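Local coordinates for protein deoxyhypusine synthase, putative (Entamoeba histolytica, PDB 7L9R) that probably acts as a deoxyhypusine synthase, using NAD to transfer the aminobutyl group of spermidine to a lysine of the translation factor eIF5A, at residues S95-S100 with L327-L332; I89-T94 with D104-L109; T120-I125 with L222-F227; G264-G269 with L332-I337. All coordinates share one frame; numbering follows the deposited sequence.

Contact 1. Residues S95-S100 with L327-L332; sequences SEMMTS and LAEASL
The carboxylate of E329 is the flat group here, and M97 comes up to it with its terminal methyl, CE lying 3.8 Å from OE2. The carboxylate is otherwise held by the start of its own helix. S331 N donates to OE2 of E329 over 2.8 Å, nearly straight at 164° but from above the carboxylate plane. From the other side of that plane S331 OG reaches E329 OE1 at 2.6 Å, on its syn side. A weaker bond from L332 N also ends on OE1. E329 is therefore the N-cap of helix 330-339, its side chain folded back over the first turn by a bend at chi2 (-72°). This helix follows the last strand of a parallel sheet with the strand order of a Rossmann fold, whereas helix 95-99 follows the strand 87-93.

The apolar part of the meeting is small. M97 SD lies 3.9 Å from A330 CB, and the folded methionine chain runs alongside E329, pointing the other way. L268 of strand 262-268 touches both M97 and A330. Farther along, S100 OG sits 3.9 Å from S331 CB; that hydroxyl donates to M97 O at 2.8 Å and also caps L102 N at the next helix. A water donates to E329 OE2 and, weakly, to E96 OE1, these two carboxylate oxygens being 5.4 Å apart. S331 OG also bonds to I49 N of the second subunit, whose I49 packs on S100 and E329.

Contact 2. Residues I89-T94 with D104-L109; sequences IYLGFT and DTFRYL
F93 and F106 lie ring on ring in an offset stack, with centroids 3.9 Å apart and planes tilted by only 12°. The two side chains overlap from opposed directions, which brings F106 CE2 over one face of F93, 3.3 Å from its CG, a tight approach. F93 CD2 in turn lies over a face of F106, displaced toward the rim. Beside the stack, L91 uses a single branch: its CD2 is 4.1 Å from F106 CD1, approaching that ring obliquely, and 4.0 Å from L109 CD1. Both of these meetings are at about a right angle. Within the strand, L91 CG lies at the edge of the F93 ring, in its plane.

What sets the rings there is backbone alternation and torsion. L91 and F93, two apart on the strand, both point at the helix, and F106 and L109 are one helical turn apart on the face that answers them. F93 carries CG between its backbone N and carbonyl carbon (chi1 54°), placing its ring broadside to F106.

Strand 89-93 and helix 104-109 run nearly antiparallel, at 164° with axes 11.6 Å apart, as expected of a beta-alpha-beta crossover; the chain goes on from the helix to strand 117-120, parallel to 87-93 and next to it. M98 of helix 95-99 touches F93, M97 touches F106, and F334 of helix 330-339 packs on F106 and L109.

Contact 3. Residues T120-I125 with L222-F227; sequences TTAGAI and LTDGLF
A122 and G225 bring the two backbones within 4.9 Å of each other, CA to CA. The first segment contains a type II beta turn, T121 to A124, that runs into helix 124-130 and is closed by A124 N donating to T121 O at 3.2 Å. G123 takes the third position of that turn with a positive phi of 100°, readily adopted by glycine. The second segment runs as a short 3-10 piece, 222-224, and then G225. Both glycines are N-caps, G123 of helix 124-130 and G225 of helix 226-237, so two helix starts come together. G225, with no side chain, lets its CA come 4.4 Å from G123 N.

Among the side chains the methyl of A122 does most of the touching. It points at the other segment and rests 4.0 Å from G225 N and 4.1 Å from D224 C. Its CB also lies 4.2 Å from D224 CB. Deeper in, I125 and L222 both pack on helix 189-200, I125 on I193 and M196, L222 on L192.

The polar link runs through a water, which accepts from G123 N at 2.8 Å. It can donate to L222 O at 2.9 Å, though more acceptors surround it than it has protons. E126 OE2 receives F227 N, tying one helix start to the other. Without a direct polar bond between the two segments, the junction rests mainly on close backbone packing, one methyl and this shared water.

Contact 4. Residues G264-G269 with L332-I337; sequences GVIILG and LVFPLI
L268 lays its CD1 methyl over one face of the F334 ring, a CH-pi contact with CD1 3.9 Å from the ring centroid and only 13° off the ring normal. The closest ring carbon is F334 CD2, 3.8 Å from L268 CD1. The second branch follows the same ring: L268 CD2 stands 4.0 Å from F334 CD1, so both methyls lie over the same face, CD1 within the ring's outline and CD2 above the rim at F334 CD1. The two side chains cross at about a right angle. For the phenylalanine the reach toward the sheet comes from CG turned away from its own backbone N (chi1 -169°); the leucine keeps CG beside its N and opposite the carbonyl carbon, which sends the fork toward the helix.

I266, two residues earlier on the strand, points the same way. Its CG2 branch approaches the ring obliquely and is 4.2 Å from F334 CE1. One aromatic side chain thus serves two successive inward-facing positions of the strand, and the contact is entirely apolar. Right after F334 the helix kinks at P335, whose N cannot bond to the preceding turn.

Helix 330-339 follows the edge strand 322-327 and lies here against strand 262-268, near the middle of the Rossmann-type sheet. L102 and F106 of helix 102-111 also touch F334, I61 and M64 of helix 51-66 pack on I266, and P335 meets L40 of the second subunit.

Contacts 2 and 4 lie side by side, centres about 9 Å apart, on the paired strands 87-93 and 262-268: G92 N meets I266 O at 2.8 Å, and L268 N meets G92 O at the same distance. Contact 1 is about 9 Å from contact 4, with which it shares L332, and about 11 Å from contact 2. Contact 3 stands apart, about 17 Å from contact 1 and 21 Å from contact 4, yet T121 OG1 is 2.8 Å from S95 N. It is about 16 Å from contact 2, where F93 O and T120 OG1, 2.8 Å apart, probably hydrogen-bond. Contacts 1 and 3 follow the C-terminal strand ends, where Rossmann-type folds usually take up their dinucleotide.

Contact 1. Residues S95-S100 with L327-L332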
loop_
_atom_site.group_PDB
_atom_site.type_symbol
_atom_site.label_atom_id
_atom_site.label_comp_id
_atom_site.label_asym_id
_atom_site.label_seq_id
_atom_site.Cartn_x
_atom_site.Cartn_y
_atom_site.Cartn_z
ATOM N N SER B 95 14.909 3.629 12.357
ATOM C CA SER B 95 16.078 2.771 12.468
ATOM C C SER B 95 16.518 2.253 11.102
ATOM O O SER B 95 17.715 2.047 10.870
ATOM C CB SER B 95 15.755 1.619 13.428
ATOM O OG SER B 95 16.639 0.529 13.259
ATOM N N GLU B 96 15.567 2.062 10.175
ATOM C CA GLU B 96 15.910 1.597 8.832
ATOM C C GLU B 96 16.783 2.608 8.095
ATOM O O GLU B 96 17.688 2.221 7.348
ATOM C CB GLU B 96 14.634 1.293 8.034
ATOM C CG GLU B 96 14.876 0.738 6.623
ATOM C CD GLU B 96 13.775 1.110 5.619
ATOM O OE1 GLU B 96 13.167 2.195 5.765
ATOM O OE2 GLU B 96 13.535 0.330 4.665
ATOM N N MET B 97 16.517 3.907 8.271
ATOM C CA MET B 97 17.382 4.920 7.669
ATOM C C MET B 97 18.802 4.840 8.219
ATOM O O MET B 97 19.771 5.067 7.482
ATOM C CB MET B 97 16.833 6.330 7.897
ATOM C CG MET B 97 15.344 6.439 8.042
ATOM S SD MET B 97 14.512 6.969 6.552
ATOM C CE MET B 97 14.827 5.609 5.442
ATOM N N MET B 98 18.944 4.555 9.521
ATOM C CA MET B 98 20.274 4.444 10.114
ATOM C C MET B 98 21.072 3.311 9.485
ATOM O O MET B 98 22.309 3.374 9.423
ATOM C CB MET B 98 20.163 4.229 11.622
ATOM C CG MET B 98 20.166 5.502 12.444
ATOM S SD MET B 98 21.797 6.268 12.514
ATOM C CE MET B 98 21.684 7.122 14.080
ATOM N N THR B 99 20.383 2.265 9.020
ATOM C CA THR B 99 21.054 1.147 8.365
ATOM C C THR B 99 21.575 1.538 6.988
ATOM O O THR B 99 22.572 0.976 6.515
ATOM C CB THR B 99 20.097 -0.041 8.274
ATOM O OG1 THR B 99 19.699 -0.427 9.601
ATOM C CG2 THR B 99 20.758 -1.222 7.589
ATOM N N SER B 100 20.927 2.495 6.331
ATOM C CA SER B 100 21.381 2.962 5.036
ATOM C C SER B 100 22.515 3.967 5.210
ATOM O O SER B 100 22.904 4.325 6.327
ATOM C CB SER B 100 20.227 3.601 4.275
ATOM O OG SER B 100 20.032 4.931 4.721
ATOM N N LEU B 327 6.079 11.696 -1.280
ATOM C CA LEU B 327 5.948 10.253 -1.473
ATOM C C LEU B 327 7.179 9.766 -2.237
ATOM O O LEU B 327 7.186 9.640 -3.465
ATOM C CB LEU B 327 4.651 9.926 -2.200
ATOM C CG LEU B 327 4.215 8.462 -2.197
ATOM C CD1 LEU B 327 3.654 8.087 -0.833
ATOM C CD2 LEU B 327 3.175 8.207 -3.284
ATOM N N ALA B 328 8.242 9.502 -1.483
ATOM C CA ALA B 328 9.515 9.064 -2.040
ATOM C C ALA B 328 10.286 8.323 -0.957
ATOM O O ALA B 328 9.933 8.366 0.225
ATOM C CB ALA B 328 10.331 10.244 -2.581
ATOM N N GLU B 329 11.344 7.637 -1.378
ATOM C CA GLU B 329 12.233 6.942 -0.456
ATOM C C GLU B 329 13.359 7.879 -0.016
ATOM O O GLU B 329 14.083 8.432 -0.854
ATOM C CB GLU B 329 12.785 5.666 -1.100
ATOM C CG GLU B 329 13.402 4.701 -0.103
ATOM C CD GLU B 329 14.730 5.226 0.437
ATOM O OE1 GLU B 329 15.570 5.644 -0.397
ATOM O OE2 GLU B 329 14.920 5.258 1.679
ATOM N N ALA B 330 13.507 8.036 1.305
ATOM C CA ALA B 330 14.354 9.094 1.855
ATOM C C ALA B 330 15.825 8.906 1.497
ATOM O O ALA B 330 16.520 9.884 1.209
ATOM C CB ALA B 330 14.192 9.165 3.373
ATOM N N SER B 331 16.329 7.669 1.520
ATOM C CA SER B 331 17.752 7.472 1.261
ATOM C C SER B 331 18.142 7.892 -0.148
ATOM O O SER B 331 19.324 8.133 -0.403
ATOM C CB SER B 331 18.151 6.018 1.488
ATOM O OG SER B 331 18.105 5.299 0.272
ATOM N N LEU B 332 17.176 8.017 -1.057
ATOM C CA LEU B 332 17.445 8.489 -2.407
ATOM C C LEU B 332 17.233 9.993 -2.544
ATOM O O LEU B 332 18.087 10.693 -3.098
ATOM C CB LEU B 332 16.559 7.740 -3.409
HETATM O O HOH W 1 12.988 4.435 3.086
#

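Contact 2. Residues I89-T94 with D104-L109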
loop_
_atom_site.group_PDB
_atom_site.type_symbol
_atom_site.label_atom_id
_atom_site.label_comp_id
_atom_site.label_asym_id
_atom_site.label_seq_id
_atom_site.Cartn_x
_atom_site.Cartn_y
_atom_site.Cartn_z
ATOM N N ILE B 89 14.541 23.093 15.171
ATOM C CA ILE B 89 14.416 22.101 14.109
ATOM C C ILE B 89 14.517 20.701 14.700
ATOM O O ILE B 89 15.514 20.364 15.350
ATOM C CB ILE B 89 15.470 22.314 13.009
ATOM C CG1 ILE B 89 15.337 23.727 12.432
ATOM C CG2 ILE B 89 15.327 21.259 11.926
ATOM C CD1 ILE B 89 16.243 24.006 11.265
ATOM N N TYR B 90 13.503 19.881 14.425
ATOM C CA TYR B 90 13.398 18.510 14.905
ATOM C C TYR B 90 13.594 17.567 13.729
ATOM O O TYR B 90 12.936 17.720 12.695
ATOM C CB TYR B 90 12.024 18.258 15.541
ATOM C CG TYR B 90 11.749 19.102 16.761
ATOM C CD1 TYR B 90 11.345 20.425 16.639
ATOM C CD2 TYR B 90 11.897 18.575 18.039
ATOM C CE1 TYR B 90 11.106 21.205 17.760
ATOM C CE2 TYR B 90 11.658 19.346 19.164
ATOM C CZ TYR B 90 11.262 20.659 19.018
ATOM O OH TYR B 90 11.024 21.424 20.135
ATOM N N LEU B 91 14.484 16.592 13.886
ATOM C CA LEU B 91 14.743 15.612 12.840
ATOM C C LEU B 91 14.327 14.237 13.338
ATOM O O LEU B 91 14.871 13.742 14.331
ATOM C CB LEU B 91 16.215 15.614 12.428
ATOM C CG LEU B 91 16.604 14.545 11.408
ATOM C CD1 LEU B 91 15.796 14.692 10.124
ATOM C CD2 LEU B 91 18.095 14.608 11.125
ATOM N N GLY B 92 13.370 13.625 12.650
ATOM C CA GLY B 92 12.912 12.281 12.964
ATOM C C GLY B 92 13.263 11.337 11.830
ATOM O O GLY B 92 13.120 11.688 10.657
ATOM N N PHE B 93 13.735 10.144 12.185
ATOM C CA PHE B 93 14.040 9.134 11.183
ATOM C C PHE B 93 13.935 7.756 11.814
ATOM O O PHE B 93 14.015 7.599 13.037
ATOM C CB PHE B 93 15.424 9.344 10.545
ATOM C CG PHE B 93 16.562 9.434 11.529
ATOM C CD1 PHE B 93 17.090 8.288 12.115
ATOM C CD2 PHE B 93 17.140 10.658 11.830
ATOM C CE1 PHE B 93 18.150 8.366 13.007
ATOM C CE2 PHE B 93 18.201 10.744 12.719
ATOM C CZ PHE B 93 18.707 9.597 13.309
ATOM N N THR B 94 13.727 6.758 10.965
ATOM C CA THR B 94 13.565 5.394 11.441
ATOM C C THR B 94 14.918 4.711 11.581
ATOM O O THR B 94 15.932 5.132 11.010
ATOM C CB THR B 94 12.686 4.570 10.503
ATOM O OG1 THR B 94 13.286 4.520 9.203
ATOM C CG2 THR B 94 11.315 5.184 10.390
ATOM N N ASP B 104 25.307 8.646 7.693
ATOM C CA ASP B 104 26.404 9.596 7.595
ATOM C C ASP B 104 25.918 10.982 7.199
ATOM O O ASP B 104 26.515 11.987 7.610
ATOM C CB ASP B 104 27.440 9.030 6.634
ATOM C CG ASP B 104 27.822 7.604 7.011
ATOM O OD1 ASP B 104 28.380 7.410 8.116
ATOM O OD2 ASP B 104 27.535 6.674 6.232
ATOM N N THR B 105 24.805 11.058 6.469
ATOM C CA THR B 105 24.127 12.338 6.295
ATOM C C THR B 105 23.672 12.894 7.641
ATOM O O THR B 105 23.894 14.075 7.940
ATOM C CB THR B 105 22.942 12.171 5.335
ATOM O OG1 THR B 105 23.408 11.626 4.096
ATOM C CG2 THR B 105 22.259 13.505 5.071
ATOM N N PHE B 106 23.059 12.041 8.485
ATOM C CA PHE B 106 22.607 12.485 9.804
ATOM C C PHE B 106 23.783 12.936 10.662
ATOM O O PHE B 106 23.687 13.935 11.386
ATOM C CB PHE B 106 21.828 11.370 10.521
ATOM C CG PHE B 106 20.594 10.896 9.780
ATOM C CD1 PHE B 106 19.911 11.736 8.905
ATOM C CD2 PHE B 106 20.125 9.598 9.951
ATOM C CE1 PHE B 106 18.776 11.288 8.216
ATOM C CE2 PHE B 106 18.990 9.135 9.261
ATOM C CZ PHE B 106 18.314 9.982 8.394
ATOM N N ARG B 107 24.897 12.202 10.610
ATOM C CA ARG B 107 26.086 12.620 11.344
ATOM C C ARG B 107 26.503 14.030 10.938
ATOM O O ARG B 107 26.774 14.881 11.791
ATOM C CB ARG B 107 27.222 11.620 11.109
ATOM C CG ARG B 107 28.517 11.899 11.890
ATOM C CD ARG B 107 29.470 12.820 11.130
ATOM N NE ARG B 107 29.651 12.403 9.745
ATOM C CZ ARG B 107 30.146 13.179 8.787
ATOM N NH1 ARG B 107 30.517 14.426 9.027
ATOM N NH2 ARG B 107 30.266 12.694 7.554
ATOM N N TYR B 108 26.553 14.289 9.629
ATOM C CA TYR B 108 26.895 15.617 9.132
ATOM C C TYR B 108 25.942 16.680 9.676
ATOM O O TYR B 108 26.382 17.739 10.142
ATOM C CB TYR B 108 26.894 15.600 7.598
ATOM C CG TYR B 108 26.972 16.961 6.944
ATOM C CD1 TYR B 108 28.203 17.570 6.696
ATOM C CD2 TYR B 108 25.816 17.629 6.553
ATOM C CE1 TYR B 108 28.275 18.821 6.091
ATOM C CE2 TYR B 108 25.872 18.866 5.954
ATOM C CZ TYR B 108 27.102 19.460 5.722
ATOM O OH TYR B 108 27.145 20.692 5.120
ATOM N N LEU B 109 24.631 16.418 9.627
ATOM C CA LEU B 109 23.670 17.410 10.107
ATOM C C LEU B 109 23.881 17.733 11.584
ATOM O O LEU B 109 23.782 18.898 11.992
ATOM C CB LEU B 109 22.242 16.927 9.867
ATOM C CG LEU B 109 21.863 16.749 8.400
ATOM C CD1 LEU B 109 20.437 16.251 8.277
ATOM C CD2 LEU B 109 22.037 18.066 7.681
#

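Contact 3. Residues T120-I125 with L222-F227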
loop_
_atom_site.group_PDB
_atom_site.type_symbol
_atom_site.label_atom_id
_atom_site.label_comp_id
_atom_site.label_asym_id
_atom_site.label_seq_id
_atom_site.Cartn_x
_atom_site.Cartn_y
_atom_site.Cartn_z
ATOM N N THR B 120 13.924 9.163 17.121
ATOM C CA THR B 120 14.148 7.981 16.302
ATOM C C THR B 120 13.529 6.765 16.986
ATOM O O THR B 120 12.868 6.877 18.023
ATOM C CB THR B 120 15.642 7.798 15.994
ATOM O OG1 THR B 120 15.798 6.748 15.031
ATOM C CG2 THR B 120 16.431 7.470 17.253
ATOM N N THR B 121 13.740 5.596 16.391
ATOM C CA THR B 121 13.024 4.384 16.761
ATOM C C THR B 121 13.996 3.304 17.222
ATOM O O THR B 121 15.221 3.454 17.137
ATOM C CB THR B 121 12.203 3.858 15.581
ATOM O OG1 THR B 121 13.095 3.504 14.517
ATOM C CG2 THR B 121 11.247 4.935 15.084
ATOM N N ALA B 122 13.417 2.199 17.700
ATOM C CA ALA B 122 14.186 1.088 18.251
ATOM C C ALA B 122 15.176 0.534 17.228
ATOM O O ALA B 122 14.816 0.263 16.081
ATOM C CB ALA B 122 13.240 -0.019 18.716
ATOM N N GLY B 123 16.432 0.368 17.650
ATOM C CA GLY B 123 17.479 -0.153 16.804
ATOM C C GLY B 123 18.395 0.901 16.206
ATOM O O GLY B 123 19.496 0.561 15.762
ATOM N N ALA B 124 17.971 2.167 16.181
ATOM C CA ALA B 124 18.747 3.193 15.492
ATOM C C ALA B 124 20.071 3.449 16.194
ATOM O O ALA B 124 21.128 3.484 15.553
ATOM C CB ALA B 124 17.946 4.489 15.392
ATOM N N ILE B 125 20.034 3.615 17.516
ATOM C CA ILE B 125 21.249 3.930 18.257
ATOM C C ILE B 125 22.255 2.788 18.147
ATOM O O ILE B 125 23.460 3.014 17.970
ATOM C CB ILE B 125 20.906 4.262 19.725
ATOM C CG1 ILE B 125 19.922 5.435 19.783
ATOM C CG2 ILE B 125 22.158 4.585 20.518
ATOM C CD1 ILE B 125 20.369 6.657 18.984
ATOM N N LEU B 222 13.762 2.658 23.078
ATOM C CA LEU B 222 15.151 2.205 23.182
ATOM C C LEU B 222 15.249 0.779 23.720
ATOM O O LEU B 222 16.034 -0.030 23.212
ATOM C CB LEU B 222 15.954 3.160 24.074
ATOM C CG LEU B 222 17.427 2.824 24.367
ATOM C CD1 LEU B 222 18.275 2.844 23.093
ATOM C CD2 LEU B 222 18.033 3.767 25.412
ATOM N N THR B 223 14.458 0.446 24.742
ATOM C CA THR B 223 14.541 -0.881 25.343
ATOM C C THR B 223 13.832 -1.956 24.526
ATOM O O THR B 223 13.842 -3.122 24.932
ATOM C CB THR B 223 13.984 -0.867 26.779
ATOM O OG1 THR B 223 12.641 -0.367 26.783
ATOM C CG2 THR B 223 14.853 -0.008 27.695
ATOM N N ASP B 224 13.210 -1.607 23.404
ATOM C CA ASP B 224 12.591 -2.593 22.526
ATOM C C ASP B 224 13.555 -3.109 21.464
ATOM O O ASP B 224 13.193 -4.005 20.700
ATOM C CB ASP B 224 11.341 -2.000 21.855
ATOM C CG ASP B 224 10.533 -3.038 21.080
ATOM O OD1 ASP B 224 10.012 -3.990 21.704
ATOM O OD2 ASP B 224 10.412 -2.897 19.844
ATOM N N GLY B 225 14.775 -2.571 21.399
ATOM C CA GLY B 225 15.763 -2.999 20.445
ATOM C C GLY B 225 16.880 -3.803 21.077
ATOM O O GLY B 225 16.746 -4.354 22.180
ATOM N N LEU B 226 18.018 -3.853 20.376
ATOM C CA LEU B 226 19.153 -4.647 20.839
ATOM C C LEU B 226 19.584 -4.237 22.244
ATOM O O LEU B 226 19.981 -5.091 23.049
ATOM C CB LEU B 226 20.318 -4.510 19.862
ATOM C CG LEU B 226 21.521 -5.414 20.111
ATOM C CD1 LEU B 226 21.103 -6.874 20.013
ATOM C CD2 LEU B 226 22.646 -5.093 19.130
ATOM N N PHE B 227 19.485 -2.940 22.565
ATOM C CA PHE B 227 19.739 -2.483 23.931
ATOM C C PHE B 227 18.892 -3.250 24.943
ATOM O O PHE B 227 19.394 -3.664 25.994
ATOM C CB PHE B 227 19.487 -0.974 24.045
ATOM C CG PHE B 227 19.917 -0.376 25.365
ATOM C CD1 PHE B 227 21.223 0.030 25.569
ATOM C CD2 PHE B 227 19.008 -0.205 26.393
ATOM C CE1 PHE B 227 21.617 0.580 26.780
ATOM C CE2 PHE B 227 19.393 0.342 27.600
ATOM C CZ PHE B 227 20.703 0.731 27.797
HETATM O O HOH W 2 16.820 0.386 20.458
#

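Contact 4. Residues G264-G269 with L332-I337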
loop_
_atom_site.group_PDB
_atom_site.type_symbol
_atom_site.label_atom_id
_atom_site.label_comp_id
_atom_site.label_asym_id
_atom_site.label_seq_id
_atom_site.Cartn_x
_atom_site.Cartn_y
_atom_site.Cartn_z
ATOM N N GLY B 264 10.285 23.780 13.386
ATOM C CA GLY B 264 10.355 23.070 12.119
ATOM C C GLY B 264 10.519 21.586 12.359
ATOM O O GLY B 264 11.242 21.170 13.263
ATOM N N VAL B 265 9.858 20.788 11.527
ATOM C CA VAL B 265 9.817 19.344 11.717
ATOM C C VAL B 265 10.122 18.661 10.394
ATOM O O VAL B 265 9.527 18.995 9.362
ATOM C CB VAL B 265 8.455 18.888 12.273
ATOM C CG1 VAL B 265 8.343 17.397 12.233
ATOM C CG2 VAL B 265 8.303 19.364 13.699
ATOM N N ILE B 266 11.052 17.710 10.428
ATOM C CA ILE B 266 11.431 16.895 9.279
ATOM C C ILE B 266 11.372 15.446 9.732
ATOM O O ILE B 266 12.096 15.053 10.657
ATOM C CB ILE B 266 12.839 17.238 8.762
ATOM C CG1 ILE B 266 12.955 18.732 8.469
ATOM C CG2 ILE B 266 13.172 16.419 7.506
ATOM C CD1 ILE B 266 14.379 19.188 8.221
ATOM N N ILE B 267 10.511 14.654 9.097
ATOM C CA ILE B 267 10.289 13.273 9.508
ATOM C C ILE B 267 10.496 12.373 8.301
ATOM O O ILE B 267 9.811 12.519 7.282
ATOM C CB ILE B 267 8.887 13.067 10.103
ATOM C CG1 ILE B 267 8.692 13.988 11.309
ATOM C CG2 ILE B 267 8.705 11.617 10.536
ATOM C CD1 ILE B 267 7.295 13.954 11.873
ATOM N N LEU B 268 11.417 11.430 8.423
ATOM C CA LEU B 268 11.718 10.489 7.360
ATOM C C LEU B 268 11.241 9.115 7.806
ATOM O O LEU B 268 11.693 8.607 8.838
ATOM C CB LEU B 268 13.217 10.478 7.062
ATOM C CG LEU B 268 13.896 11.847 7.069
ATOM C CD1 LEU B 268 15.404 11.704 6.914
ATOM C CD2 LEU B 268 13.344 12.730 5.967
ATOM N N GLY B 269 10.335 8.521 7.027
ATOM C CA GLY B 269 9.781 7.219 7.329
ATOM C C GLY B 269 8.518 7.312 8.166
ATOM O O GLY B 269 8.138 8.370 8.671
ATOM N N LEU B 332 17.176 8.017 -1.057
ATOM C CA LEU B 332 17.445 8.489 -2.407
ATOM C C LEU B 332 17.233 9.993 -2.544
ATOM O O LEU B 332 18.087 10.693 -3.098
ATOM C CB LEU B 332 16.559 7.740 -3.409
ATOM N N VAL B 333 16.113 10.507 -2.036
ATOM C CA VAL B 333 15.785 11.914 -2.239
ATOM C C VAL B 333 16.349 12.815 -1.143
ATOM O O VAL B 333 16.675 13.976 -1.415
ATOM C CB VAL B 333 14.267 12.114 -2.362
ATOM C CG1 VAL B 333 13.728 11.346 -3.555
ATOM C CG2 VAL B 333 13.569 11.703 -1.078
ATOM N N PHE B 334 16.478 12.324 0.090
ATOM C CA PHE B 334 16.926 13.216 1.155
ATOM C C PHE B 334 18.347 13.733 0.949
ATOM O O PHE B 334 18.570 14.931 1.201
ATOM C CB PHE B 334 16.783 12.556 2.535
ATOM C CG PHE B 334 16.982 13.516 3.680
ATOM C CD1 PHE B 334 16.155 14.626 3.820
ATOM C CD2 PHE B 334 17.999 13.321 4.602
ATOM C CE1 PHE B 334 16.345 15.527 4.863
ATOM C CE2 PHE B 334 18.192 14.212 5.644
ATOM C CZ PHE B 334 17.363 15.318 5.777
ATOM N N PRO B 335 19.334 12.928 0.521
ATOM C CA PRO B 335 20.653 13.528 0.238
ATOM C C PRO B 335 20.576 14.600 -0.831
ATOM O O PRO B 335 21.268 15.624 -0.737
ATOM C CB PRO B 335 21.500 12.329 -0.208
ATOM C CG PRO B 335 20.845 11.146 0.428
ATOM C CD PRO B 335 19.366 11.462 0.355
ATOM N N LEU B 336 19.710 14.409 -1.828
ATOM C CA LEU B 336 19.498 15.445 -2.830
ATOM C C LEU B 336 18.926 16.704 -2.195
ATOM O O LEU B 336 19.335 17.823 -2.531
ATOM C CB LEU B 336 18.571 14.923 -3.927
ATOM C CG LEU B 336 18.965 13.593 -4.592
ATOM C CD1 LEU B 336 18.058 13.288 -5.796
ATOM C CD2 LEU B 336 20.451 13.532 -4.984
ATOM N N ILE B 337 17.971 16.542 -1.274
ATOM C CA ILE B 337 17.381 17.694 -0.601
ATOM C C ILE B 337 18.415 18.390 0.275
ATOM O O ILE B 337 18.480 19.624 0.321
ATOM C CB ILE B 337 16.137 17.261 0.203
ATOM C CG1 ILE B 337 14.987 16.913 -0.748
ATOM C CG2 ILE B 337 15.716 18.338 1.194
ATOM C CD1 ILE B 337 13.784 16.273 -0.061
#